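Local coordinates for protein ribonuclease H (Uncultured organism, PDB 3U3G) that probably cleaves the RNA strand of RNA/DNA hybrids, acting as a hydrolase of the RNase H1 type, at residues A[5-10]-A[22-27]; A[44-49]-A[94-99]; A[52-57]-A[101-106]; A[74-79]-A[114-119]. All coordinates share one frame; numbering follows the deposited sequence. Where two conformers were deposited one is given.

Interaction 1: residues A[5-10]-A[22-27]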
loop_
_atom_site.group_PDB
_atom_site.type_symbol
_atom_site.label_atom_id
_atom_site.label_comp_id
_atom_site.label_asym_id
_atom_site.label_seq_id
_atom_site.Cartn_x
_atom_site.Cartn_y
_atom_site.Cartn_z
ATOM N N ILE A 5 7.774 -0.037 9.149
ATOM C CA ILE A 5 6.340 0.227 9.188
ATOM C C ILE A 5 5.932 0.933 7.904
ATOM O O ILE A 5 6.503 1.970 7.540
ATOM C CB ILE A 5 5.956 1.113 10.405
ATOM C CG1 ILE A 5 6.363 0.422 11.710
ATOM C CG2 ILE A 5 4.446 1.391 10.404
ATOM C CD1 ILE A 5 6.332 1.337 12.909
ATOM N N ILE A 6 4.963 0.356 7.204
ATOM C CA ILE A 6 4.522 0.851 5.908
ATOM C C ILE A 6 3.083 1.337 6.036
ATOM O O ILE A 6 2.277 0.690 6.709
ATOM C CB ILE A 6 4.571 -0.272 4.852
ATOM C CG1 ILE A 6 5.995 -0.815 4.689
ATOM C CG2 ILE A 6 4.046 0.231 3.514
ATOM C CD1 ILE A 6 6.088 -2.068 3.832
ATOM N N TYR A 7 2.790 2.524 5.509
ATOM C CA TYR A 7 1.410 2.985 5.332
ATOM C C TYR A 7 1.141 3.066 3.840
ATOM O O TYR A 7 1.960 3.610 3.088
ATOM C CB TYR A 7 1.218 4.395 5.905
ATOM C CG TYR A 7 1.600 4.538 7.359
ATOM C CD1 TYR A 7 2.938 4.508 7.750
ATOM C CD2 TYR A 7 0.623 4.555 8.349
ATOM C CE1 TYR A 7 3.301 4.650 9.090
ATOM C CE2 TYR A 7 0.976 4.680 9.689
ATOM C CZ TYR A 7 2.305 4.672 10.052
ATOM O OH TYR A 7 2.669 4.727 11.396
ATOM N N THR A 8 -0.004 2.570 3.404
ATOM C CA THR A 8 -0.359 2.722 1.999
ATOM C C THR A 8 -1.732 3.324 1.834
ATOM O O THR A 8 -2.596 3.167 2.700
ATOM C CB THR A 8 -0.301 1.396 1.207
ATOM O OG1 THR A 8 -1.346 0.519 1.653
ATOM C CG2 THR A 8 1.054 0.701 1.384
ATOM N N ASP A 9 -1.933 3.997 0.712
ATOM C CA ASP A 9 -3.258 4.442 0.302
ATOM C C ASP A 9 -3.273 4.554 -1.221
ATOM O O ASP A 9 -2.232 4.745 -1.867
ATOM C CB ASP A 9 -3.588 5.803 0.943
ATOM C CG ASP A 9 -5.084 6.118 0.950
ATOM O OD1 ASP A 9 -5.915 5.218 0.708
ATOM O OD2 ASP A 9 -5.433 7.289 1.218
ATOM N N GLY A 10 -4.461 4.426 -1.797
ATOM C CA GLY A 10 -4.663 4.675 -3.212
ATOM C C GLY A 10 -6.023 5.301 -3.395
ATOM O O GLY A 10 -6.932 5.072 -2.598
ATOM N N GLY A 22 0.057 6.207 -2.686
ATOM C CA GLY A 22 0.931 6.799 -1.672
ATOM C C GLY A 22 1.439 5.721 -0.742
ATOM O O GLY A 22 0.694 4.826 -0.347
ATOM N N VAL A 23 2.741 5.738 -0.491
ATOM C CA VAL A 23 3.382 4.821 0.436
ATOM C C VAL A 23 4.283 5.640 1.355
ATOM O O VAL A 23 5.085 6.464 0.885
ATOM C CB VAL A 23 4.260 3.791 -0.311
ATOM C CG1 VAL A 23 4.915 2.833 0.677
ATOM C CG2 VAL A 23 3.444 3.030 -1.393
ATOM N N VAL A 24 4.149 5.432 2.660
ATOM C CA VAL A 24 5.069 6.005 3.635
ATOM C C VAL A 24 5.727 4.849 4.369
ATOM O O VAL A 24 5.048 3.902 4.808
ATOM C CB VAL A 24 4.322 6.880 4.677
ATOM C CG1 VAL A 24 5.295 7.439 5.705
ATOM C CG2 VAL A 24 3.533 7.990 3.985
ATOM N N ILE A 25 7.041 4.896 4.495
ATOM C CA ILE A 25 7.774 3.869 5.220
ATOM C C ILE A 25 8.581 4.505 6.325
ATOM O O ILE A 25 9.286 5.501 6.091
ATOM C CB ILE A 25 8.725 3.076 4.300
ATOM C CG1 ILE A 25 7.981 2.652 3.026
ATOM C CG2 ILE A 25 9.327 1.881 5.053
ATOM C CD1 ILE A 25 8.779 1.721 2.117
ATOM N N THR A 26 8.387 4.015 7.547
ATOM C CA THR A 26 9.129 4.519 8.708
ATOM C C THR A 26 9.873 3.400 9.409
ATOM O O THR A 26 9.556 2.216 9.249
ATOM C CB THR A 26 8.225 5.258 9.738
ATOM O OG1 THR A 26 7.547 4.302 10.570
ATOM C CG2 THR A 26 7.209 6.165 9.040
ATOM N N ASP A 27 10.760 3.776 10.323
ATOM C CA ASP A 27 11.292 2.810 11.266
ATOM C C ASP A 27 10.439 2.775 12.531
ATOM O O ASP A 27 9.363 3.393 12.605
ATOM C CB ASP A 27 12.775 3.083 11.567
ATOM C CG ASP A 27 13.009 4.380 12.340
ATOM O OD1 ASP A 27 12.066 4.991 12.872
ATOM O OD2 ASP A 27 14.191 4.744 12.467
HETATM O O HOH W 1 5.336 4.996 12.109
#
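Six main-chain hydrogen bonds tie 5-10 to 22-27, exchanged in pairs between I5 and T26, Y7 and V24, D9 and G22. The shortest, Y7 N to V24 O at 2.7 Å, is nearly straight (169° at the hydrogen), and all six donors lie in the plane of the carbonyl they reach. T26 OG1, in the crowded position between backbone N and carbonyl carbon (chi1 80°), donates to D27 O at 2.9 Å. It also accepts from a water 2.8 Å from OG1, and the same water bonds Y7 OH, which also makes a weak hydrogen bond with R75 NH1. V24 O sits at the edge of the Y7 ring, while CE1 of Y7 comes within 4.2 Å of T26 CG2. An alanine in place of T26 would lack OG1 and CG2 and would probably leave the Y7 ring and D27 less firmly held. On the other face, I6 CG2 lies alongside V23 CG1 at 3.9 Å, and I6 and T8 rest on A56 of helix 45-60. D9, close to E49, probably belongs to the metal-binding acidic cluster of RNases H. The whole is the antiparallel hairpin of strands 3-12 and 17-26, part of the RNase H fold's central sheet.

Interaction 2: residues A[44-49]-A[94-99]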
loop_
_atom_site.group_PDB
_atom_site.type_symbol
_atom_site.label_atom_id
_atom_site.label_comp_id
_atom_site.label_asym_id
_atom_site.label_seq_id
_atom_site.Cartn_x
_atom_site.Cartn_y
_atom_site.Cartn_z
ATOM N N THR A 44 -10.039 2.466 -10.931
ATOM C CA THR A 44 -10.950 2.615 -9.807
ATOM C C THR A 44 -10.211 2.748 -8.488
ATOM O O THR A 44 -8.999 2.500 -8.403
ATOM C CB THR A 44 -11.907 1.431 -9.705
ATOM O OG1 THR A 44 -11.146 0.245 -9.436
ATOM C CG2 THR A 44 -12.675 1.261 -10.998
ATOM N N ASN A 45 -10.942 3.185 -7.472
ATOM C CA ASN A 45 -10.394 3.390 -6.158
ATOM C C ASN A 45 -9.767 2.108 -5.622
ATOM O O ASN A 45 -8.688 2.125 -5.042
ATOM C CB ASN A 45 -11.482 3.881 -5.199
ATOM C CG ASN A 45 -10.953 4.857 -4.190
ATOM O OD1 ASN A 45 -10.488 4.448 -3.120
ATOM N ND2 ASN A 45 -10.734 6.090 -4.643
ATOM N N ASN A 46 -10.529 1.022 -5.663
ATOM C CA ASN A 46 -10.074 -0.218 -5.051
ATOM C C ASN A 46 -8.845 -0.788 -5.756
ATOM O O ASN A 46 -7.953 -1.324 -5.107
ATOM C CB ASN A 46 -11.195 -1.252 -5.008
ATOM C CG ASN A 46 -12.150 -1.032 -3.855
ATOM O OD1 ASN A 46 -11.810 -0.386 -2.858
ATOM N ND2 ASN A 46 -13.328 -1.637 -3.948
ATOM N N VAL A 47 -8.807 -0.649 -7.078
ATOM C CA VAL A 47 -7.612 -1.015 -7.821
ATOM C C VAL A 47 -6.412 -0.174 -7.407
ATOM O O VAL A 47 -5.349 -0.731 -7.115
ATOM C CB VAL A 47 -7.822 -1.002 -9.334
ATOM C CG1 VAL A 47 -6.476 -1.067 -10.073
ATOM C CG2 VAL A 47 -8.711 -2.177 -9.742
ATOM N N ALA A 48 -6.612 1.135 -7.253
ATOM C CA ALA A 48 -5.552 1.996 -6.736
ATOM C C ALA A 48 -5.031 1.591 -5.359
ATOM O O ALA A 48 -3.827 1.592 -5.144
ATOM C CB ALA A 48 -5.968 3.475 -6.771
ATOM N N GLU A 49 -5.920 1.218 -4.435
ATOM C CA GLU A 49 -5.472 0.736 -3.133
ATOM C C GLU A 49 -4.573 -0.488 -3.279
ATOM O O GLU A 49 -3.576 -0.643 -2.562
ATOM C CB GLU A 49 -6.660 0.381 -2.232
ATOM C CG GLU A 49 -7.438 1.577 -1.660
ATOM C CD GLU A 49 -7.046 1.938 -0.220
ATOM O OE1 GLU A 49 -5.909 1.637 0.219
ATOM O OE2 GLU A 49 -7.869 2.577 0.468
ATOM N N PRO A 94 -14.673 -8.885 -9.019
ATOM C CA PRO A 94 -13.895 -9.581 -10.039
ATOM C C PRO A 94 -12.624 -8.837 -10.447
ATOM O O PRO A 94 -11.598 -9.477 -10.702
ATOM C CB PRO A 94 -14.874 -9.680 -11.211
ATOM C CG PRO A 94 -16.197 -9.742 -10.563
ATOM C CD PRO A 94 -16.103 -8.815 -9.373
ATOM N N THR A 95 -12.652 -7.504 -10.418
ATOM C CA THR A 95 -11.530 -6.710 -10.906
ATOM C C THR A 95 -10.322 -6.717 -9.963
ATOM O O THR A 95 -9.269 -6.173 -10.288
ATOM C CB THR A 95 -11.936 -5.242 -11.218
ATOM O OG1 THR A 95 -12.538 -4.648 -10.060
ATOM C CG2 THR A 95 -12.930 -5.194 -12.371
ATOM N N LEU A 96 -10.489 -7.322 -8.786
ATOM C CA LEU A 96 -9.418 -7.350 -7.786
ATOM C C LEU A 96 -8.723 -8.707 -7.663
ATOM O O LEU A 96 -7.728 -8.841 -6.950
ATOM C CB LEU A 96 -9.968 -6.924 -6.425
ATOM C CG LEU A 96 -10.427 -5.470 -6.286
ATOM C CD1 LEU A 96 -11.003 -5.227 -4.900
ATOM C CD2 LEU A 96 -9.272 -4.523 -6.574
ATOM N N LYS A 97 -9.322 -9.739 -8.241
ATOM C CA LYS A 97 -8.907 -11.115 -7.949
ATOM C C LYS A 97 -7.515 -11.451 -8.480
ATOM O O LYS A 97 -6.689 -12.035 -7.766
ATOM C CB LYS A 97 -9.964 -12.115 -8.452
ATOM C CG LYS A 97 -11.246 -12.095 -7.606
ATOM C CD LYS A 97 -11.970 -13.428 -7.616
ATOM C CE LYS A 97 -13.319 -13.307 -6.927
ATOM N NZ LYS A 97 -14.206 -14.468 -7.222
ATOM N N GLU A 98 -7.165 -10.897 -9.628
ATOM C CA GLU A 98 -5.843 -11.148 -10.157
ATOM C C GLU A 98 -4.754 -10.425 -9.368
ATOM O O GLU A 98 -3.767 -11.046 -8.956
ATOM C CB GLU A 98 -5.772 -10.898 -11.667
ATOM C CG GLU A 98 -6.058 -12.164 -12.476
ATOM C CD GLU A 98 -6.390 -11.899 -13.930
ATOM O OE1 GLU A 98 -7.251 -12.626 -14.481
ATOM O OE2 GLU A 98 -5.646 -11.127 -14.565
ATOM N N LYS A 99 -5.005 -9.172 -8.996
ATOM C CA LYS A 99 -4.054 -8.445 -8.173
ATOM C C LYS A 99 -3.940 -9.024 -6.766
ATOM O O LYS A 99 -2.857 -9.060 -6.174
ATOM C CB LYS A 99 -4.384 -6.952 -8.142
ATOM C CG LYS A 99 -4.030 -6.238 -9.444
ATOM C CD LYS A 99 -4.741 -4.889 -9.569
ATOM C CE LYS A 99 -4.769 -4.403 -11.021
ATOM N NZ LYS A 99 -3.421 -4.280 -11.606
HETATM O O HOH W 2 -12.549 -1.956 -9.455
#
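L96 carries much of this contact. Its CB leaves the backbone across the line to 44-49, but CG, anti to the carbonyl carbon (chi1 -67°), swings the branched end over to the other helix. There the two methyls divide the work. CD1, anti to CA (chi2 177°), meets N46 CB at 4.0 Å. CD2 lies against the N46-V47 peptide, 3.8 Å from N46 O, and also reaches V47 CG2 at 4.0 Å. V47 is thus touched from two quarters, for its other methyl, CG1, meets K99 CE at 3.9 Å, the two side chains crossing at about a right angle. The lysine chain bends at its last torsion, and NZ forms a salt bridge with E51, so its aliphatic part packs while its charge is met one turn further along helix 45-60. No direct hydrogen bond joins the segments. A single water does so instead, 2.6 Å from T44 OG1 and 2.8 Å from T95 OG1. T44 is the N-cap residue of helix 45-60; its OG1 accepts a weak capping bond from V47 N at 3.4 Å. Helix segments 45-49 and 94-99 run almost parallel, at 12°, with a closest axis approach of 9.9 Å. Y50, on the next turn of helix 45-60, touches both L96 and K99. This is the surface end of the pairing between helix 94-110 and helix 45-60, which itself lies against the sheet.

Interaction 3: residues A[52-57]-A[101-106]; sequences ALIRAL and AKIAHI
Among the main-chain oxygens, L53 O accepts one helical bond, from L57 N at 2.9 Å; K102 O is gripped in the same way by I106 N. Such i to i+4 bonds run within each helix, and no hydrogen bond crosses between 52-57 and 101-106. What meets across the gap is aliphatic. I54 and I103 form the tightest point: their CG1 atoms stand 3.5 Å apart, closer than usual for two carbons, and the side chains cross at about a right angle. In both, CG1 is anti to the carbonyl carbon (chi1 -67° and -71°), which carries the longer branch towards the other helix. I103 CD1 then slides past to I54 CG1 at 3.9 Å and reaches L53 CB more loosely, at 4.3 Å. In the RNase H fold both helices lie on the same side of the sheet: helix 45-60 sits directly on the strands, L53 touching V74 and M76 and A56 touching I6 and T8, while helix 94-110 packs against its flank, segments 52-57 and 101-106 inclined at 22°. One turn on, L57 CD1 comes up to the branch methyls of two isoleucines, I103 CG2 at 4.2 Å and I106 CG2 at 3.9 Å, and so bridges successive turns of the opposite helix. At the outer margin K102, fully extended, brings CE to within 4.2 Å of I54 CG2, so the methylenes of an exposed lysine flank the partly exposed isoleucine. Across the helix from these contacts, R55 NE forms a salt bridge with D59.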
loop_
_atom_site.group_PDB
_atom_site.type_symbol
_atom_site.label_atom_id
_atom_site.label_comp_id
_atom_site.label_asym_id
_atom_site.label_seq_id
_atom_site.Cartn_x
_atom_site.Cartn_y
_atom_site.Cartn_z
ATOM N N ALA A 52 -1.196 0.406 -4.669
ATOM C CA ALA A 52 -0.322 1.017 -3.683
ATOM C C ALA A 52 0.392 -0.038 -2.850
ATOM O O ALA A 52 1.585 0.093 -2.558
ATOM C CB ALA A 52 -1.112 1.964 -2.785
ATOM N N LEU A 53 -0.310 -1.127 -2.518
ATOM C CA LEU A 53 0.344 -2.257 -1.858
ATOM C C LEU A 53 1.429 -2.892 -2.745
ATOM O O LEU A 53 2.508 -3.235 -2.253
ATOM C CB LEU A 53 -0.680 -3.323 -1.445
ATOM C CG LEU A 53 -1.652 -2.974 -0.327
ATOM C CD1 LEU A 53 -2.817 -3.959 -0.334
ATOM C CD2 LEU A 53 -0.913 -3.025 0.999
ATOM N N ILE A 54 1.105 -3.119 -4.019
ATOM C CA ILE A 54 2.091 -3.670 -4.944
ATOM C C ILE A 54 3.347 -2.779 -5.013
ATOM O O ILE A 54 4.467 -3.269 -4.943
ATOM C CB ILE A 54 1.465 -3.889 -6.323
ATOM C CG1 ILE A 54 0.407 -4.994 -6.218
ATOM C CG2 ILE A 54 2.530 -4.249 -7.347
ATOM C CD1 ILE A 54 -0.450 -5.135 -7.449
ATOM N N ARG A 55 3.141 -1.470 -5.041
ATOM C CA ARG A 55 4.245 -0.524 -5.046
ATOM C C ARG A 55 5.030 -0.547 -3.744
ATOM O O ARG A 55 6.257 -0.572 -3.771
ATOM C CB ARG A 55 3.751 0.889 -5.346
ATOM C CG ARG A 55 4.784 1.993 -5.118
ATOM C CD ARG A 55 6.027 1.891 -6.028
ATOM N NE ARG A 55 6.940 3.032 -5.829
ATOM C CZ ARG A 55 6.825 4.189 -6.468
ATOM N NH1 ARG A 55 7.614 5.208 -6.141
ATOM N NH2 ARG A 55 5.936 4.323 -7.445
ATOM N N ALA A 56 4.340 -0.655 -2.607
ATOM C CA ALA A 56 5.070 -0.802 -1.341
ATOM C C ALA A 56 5.948 -2.047 -1.306
ATOM O O ALA A 56 7.091 -1.999 -0.845
ATOM C CB ALA A 56 4.115 -0.782 -0.150
ATOM N N LEU A 57 5.421 -3.162 -1.818
ATOM C CA LEU A 57 6.207 -4.395 -1.901
ATOM C C LEU A 57 7.417 -4.285 -2.834
ATOM O O LEU A 57 8.471 -4.866 -2.543
ATOM C CB LEU A 57 5.312 -5.569 -2.306
ATOM C CG LEU A 57 4.281 -5.903 -1.228
ATOM C CD1 LEU A 57 3.240 -6.845 -1.826
ATOM C CD2 LEU A 57 4.942 -6.581 -0.017
ATOM N N ALA A 101 -4.161 -12.220 -5.934
ATOM C CA ALA A 101 -3.280 -13.384 -6.049
ATOM C C ALA A 101 -1.817 -12.988 -6.241
ATOM O O ALA A 101 -0.909 -13.569 -5.643
ATOM C CB ALA A 101 -3.741 -14.279 -7.206
ATOM N N LYS A 102 -1.616 -11.929 -7.013
ATOM C CA LYS A 102 -0.271 -11.428 -7.272
ATOM C C LYS A 102 0.381 -10.910 -5.982
ATOM O O LYS A 102 1.488 -11.322 -5.636
ATOM C CB LYS A 102 -0.355 -10.312 -8.305
ATOM C CG LYS A 102 0.952 -9.571 -8.545
ATOM C CD LYS A 102 0.822 -8.583 -9.691
ATOM C CE LYS A 102 2.040 -7.665 -9.749
ATOM N NZ LYS A 102 1.964 -6.730 -10.921
ATOM N N ILE A 103 -0.373 -10.123 -5.208
ATOM C CA ILE A 103 0.103 -9.620 -3.931
ATOM C C ILE A 103 0.412 -10.755 -2.966
ATOM O O ILE A 103 1.448 -10.769 -2.311
ATOM C CB ILE A 103 -0.928 -8.675 -3.286
ATOM C CG1 ILE A 103 -0.995 -7.362 -4.066
ATOM C CG2 ILE A 103 -0.606 -8.438 -1.814
ATOM C CD1 ILE A 103 -2.240 -6.539 -3.813
ATOM N N ALA A 104 -0.485 -11.727 -2.894
ATOM C CA ALA A 104 -0.279 -12.835 -1.969
ATOM C C ALA A 104 1.008 -13.583 -2.293
ATOM O O ALA A 104 1.770 -13.941 -1.400
ATOM C CB ALA A 104 -1.472 -13.775 -2.000
ATOM N N HIS A 105 1.289 -13.770 -3.576
ATOM C CA HIS A 105 2.487 -14.489 -3.953
ATOM C C HIS A 105 3.749 -13.660 -3.685
ATOM O O HIS A 105 4.746 -14.160 -3.149
ATOM C CB HIS A 105 2.410 -14.905 -5.420
ATOM C CG HIS A 105 3.566 -15.743 -5.865
ATOM N ND1 HIS A 105 3.595 -17.114 -5.729
ATOM C CD2 HIS A 105 4.804 -15.380 -6.264
ATOM C CE1 HIS A 105 4.777 -17.563 -6.112
ATOM N NE2 HIS A 105 5.555 -16.526 -6.354
ATOM N N ILE A 106 3.707 -12.380 -4.023
ATOM C CA ILE A 106 4.840 -11.505 -3.756
ATOM C C ILE A 106 5.146 -11.438 -2.267
ATOM O O ILE A 106 6.303 -11.480 -1.873
ATOM C CB ILE A 106 4.564 -10.099 -4.291
ATOM C CG1 ILE A 106 4.521 -10.114 -5.822
ATOM C CG2 ILE A 106 5.653 -9.122 -3.829
ATOM C CD1 ILE A 106 3.969 -8.833 -6.426
#

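Interaction 4: residues A[74-79]-A[114-119]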
loop_
_atom_site.group_PDB
_atom_site.type_symbol
_atom_site.label_atom_id
_atom_site.label_comp_id
_atom_site.label_asym_id
_atom_site.label_seq_id
_atom_site.Cartn_x
_atom_site.Cartn_y
_atom_site.Cartn_z
ATOM N N VAL A 74 2.281 -3.487 7.613
ATOM C CA VAL A 74 1.580 -2.587 6.695
ATOM C C VAL A 74 0.292 -2.108 7.345
ATOM O O VAL A 74 -0.503 -2.928 7.822
ATOM C CB VAL A 74 1.229 -3.297 5.371
ATOM C CG1 VAL A 74 0.312 -2.403 4.529
ATOM C CG2 VAL A 74 2.480 -3.645 4.604
ATOM N N ARG A 75 0.177 -0.794 7.493
ATOM C CA ARG A 75 -0.984 -0.137 8.083
ATOM C C ARG A 75 -1.859 0.487 7.009
ATOM O O ARG A 75 -1.367 1.176 6.114
ATOM C CB ARG A 75 -0.531 0.936 9.073
ATOM C CG ARG A 75 0.239 0.330 10.235
ATOM C CD ARG A 75 0.819 1.365 11.183
ATOM N NE ARG A 75 1.519 0.696 12.284
ATOM C CZ ARG A 75 2.101 1.331 13.297
ATOM N NH1 ARG A 75 2.073 2.653 13.352
ATOM N NH2 ARG A 75 2.786 0.634 14.200
ATOM N N MET A 76 -3.149 0.175 7.052
ATOM C CA MET A 76 -4.096 0.674 6.066
ATOM C C MET A 76 -5.327 1.159 6.794
ATOM O O MET A 76 -5.753 0.542 7.769
ATOM C CB MET A 76 -4.515 -0.464 5.142
ATOM C CG MET A 76 -3.365 -1.131 4.420
ATOM S SD MET A 76 -3.907 -2.505 3.394
ATOM C CE MET A 76 -3.951 -1.745 1.776
ATOM N N ASP A 77 -5.981 2.179 6.249
ATOM C CA ASP A 77 -7.211 2.655 6.855
ATOM C C ASP A 77 -8.482 2.043 6.271
ATOM O O ASP A 77 -9.579 2.310 6.770
ATOM C CB ASP A 77 -7.269 4.194 6.913
ATOM C CG ASP A 77 -7.409 4.846 5.541
ATOM O OD1 ASP A 77 -6.644 4.465 4.638
ATOM O OD2 ASP A 77 -7.964 5.972 5.488
ATOM N N SER A 78 -8.318 1.000 5.468
ATOM C CA SER A 78 -9.463 0.236 4.985
ATOM C C SER A 78 -9.531 -1.094 5.733
ATOM O O SER A 78 -8.708 -1.978 5.513
ATOM C CB SER A 78 -9.326 -0.035 3.483
ATOM O OG SER A 78 -10.273 -1.009 3.059
ATOM N N GLU A 79 -10.518 -1.251 6.610
ATOM C CA GLU A 79 -10.645 -2.503 7.324
ATOM C C GLU A 79 -10.938 -3.656 6.360
ATOM O O GLU A 79 -10.410 -4.757 6.519
ATOM C CB GLU A 79 -11.703 -2.432 8.437
ATOM C CG GLU A 79 -11.682 -3.695 9.277
ATOM C CD GLU A 79 -12.579 -3.661 10.492
ATOM O OE1 GLU A 79 -13.241 -2.637 10.733
ATOM O OE2 GLU A 79 -12.549 -4.663 11.236
ATOM N N LEU A 114 5.345 -10.488 6.916
ATOM C CA LEU A 114 4.573 -9.248 6.846
ATOM C C LEU A 114 3.263 -9.395 7.598
ATOM O O LEU A 114 2.538 -10.374 7.383
ATOM C CB LEU A 114 4.267 -8.914 5.384
ATOM C CG LEU A 114 3.451 -7.647 5.128
ATOM C CD1 LEU A 114 4.250 -6.435 5.587
ATOM C CD2 LEU A 114 3.089 -7.540 3.661
ATOM N N VAL A 115 2.906 -8.388 8.389
ATOM C CA VAL A 115 1.583 -8.325 9.005
ATOM C C VAL A 115 0.828 -7.084 8.581
ATOM O O VAL A 115 1.433 -6.092 8.180
ATOM C CB VAL A 115 1.617 -8.412 10.528
ATOM C CG1 VAL A 115 2.201 -9.739 10.968
ATOM C CG2 VAL A 115 2.391 -7.267 11.111
ATOM N N PHE A 116 -0.490 -7.198 8.538
ATOM C CA PHE A 116 -1.377 -6.091 8.193
ATOM C C PHE A 116 -2.108 -5.585 9.434
ATOM O O PHE A 116 -2.525 -6.378 10.296
ATOM C CB PHE A 116 -2.410 -6.548 7.160
ATOM C CG PHE A 116 -1.819 -6.889 5.820
ATOM C CD1 PHE A 116 -1.779 -5.934 4.814
ATOM C CD2 PHE A 116 -1.429 -8.183 5.524
ATOM C CE1 PHE A 116 -1.224 -6.234 3.581
ATOM C CE2 PHE A 116 -0.847 -8.481 4.291
ATOM C CZ PHE A 116 -0.749 -7.497 3.332
ATOM N N VAL A 117 -2.285 -4.271 9.515
ATOM C CA VAL A 117 -2.938 -3.641 10.651
ATOM C C VAL A 117 -3.916 -2.582 10.167
ATOM O O VAL A 117 -3.557 -1.723 9.360
ATOM C CB VAL A 117 -1.909 -2.962 11.577
ATOM C CG1 VAL A 117 -2.601 -2.160 12.668
ATOM C CG2 VAL A 117 -0.990 -4.003 12.201
ATOM N N HIS A 118 -5.156 -2.660 10.634
ATOM C CA HIS A 118 -6.171 -1.662 10.311
ATOM C C HIS A 118 -6.040 -0.472 11.258
ATOM O O HIS A 118 -5.994 -0.653 12.470
ATOM C CB HIS A 118 -7.574 -2.275 10.411
ATOM C CG HIS A 118 -8.677 -1.268 10.498
ATOM N ND1 HIS A 118 -8.864 -0.274 9.563
ATOM C CD2 HIS A 118 -9.751 -1.213 11.320
ATOM C CE1 HIS A 118 -9.909 0.458 9.914
ATOM N NE2 HIS A 118 -10.500 -0.131 10.935
ATOM N N ILE A 119 -5.795 0.708 10.700
ATOM C CA ILE A 119 -5.714 1.944 11.483
ATOM C C ILE A 119 -6.863 2.887 11.088
ATOM O O ILE A 119 -7.383 2.808 9.982
ATOM C CB ILE A 119 -4.347 2.648 11.248
ATOM C CG1 ILE A 119 -4.143 2.934 9.751
ATOM C CG2 ILE A 119 -3.227 1.772 11.779
ATOM C CD1 ILE A 119 -2.944 3.847 9.448
#
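V74, H118 and I119 give up the most surface here. V74 is gripped at both main-chain ends, its N donating to V115 O at 2.8 Å and its O accepting from V117 N at 2.8 Å, each bond nearly along the C=O axis. Its CG1 is anti to the backbone N (chi1 171°), and CG2 presses on L114 CD1 at 3.4 Å, tighter than usual for two carbons. V74 CB lies 4.0 Å from F116 CD1, the two side chains running side by side, and L53 of helix 45-60 touches both. The strands are parallel neighbours joined through helices 79-85 and 94-110, a beta-alpha-beta crossover in the RNase H fold, with 115-118 at the sheet's edge. I119 continues the pairing beyond the strand: its N reaches M76 O at 2.9 Å, though from 39° above the carbonyl plane. CG1 of I119 occupies the crowded position between N and carbonyl carbon, which sends CD1 across R75 CB at 3.8 Å. H118 covers the turn into helix 79-85. E79 CB stands 3.5 Å from the H118 ring centroid, almost on the normal (5°), a CH-pi contact, while D77 O sits at the ring's edge. An alanine at H118 would lack the ring and would probably leave E79 CB and the start of helix 79-85 less well covered. D77 OD1 bonds N124, and S78 OG caps I81 N.

Overall arrangement
Interaction 1 is the most buried of the four, in the middle of the sheet; interactions 3 and 4 are partly buried, and interaction 2 is at the surface. Interactions 1 and 4 are both strand pairings rich in main-chain hydrogen bonds, antiparallel in one and parallel in the other, and they adjoin because strands 3-12 and 71-76 are neighbours. Interactions 2 and 3 hold the same two helices, 45-60 and 94-110, without a direct cross-bond: aliphatic packing in interaction 3 continues sparsely in interaction 2, where a bridging water joins in. L53 links the layers, touching M76 and F116, while the carboxylates of D9, E49 and D77 converge where interactions 1, 2 and 4 meet, probably at the active site.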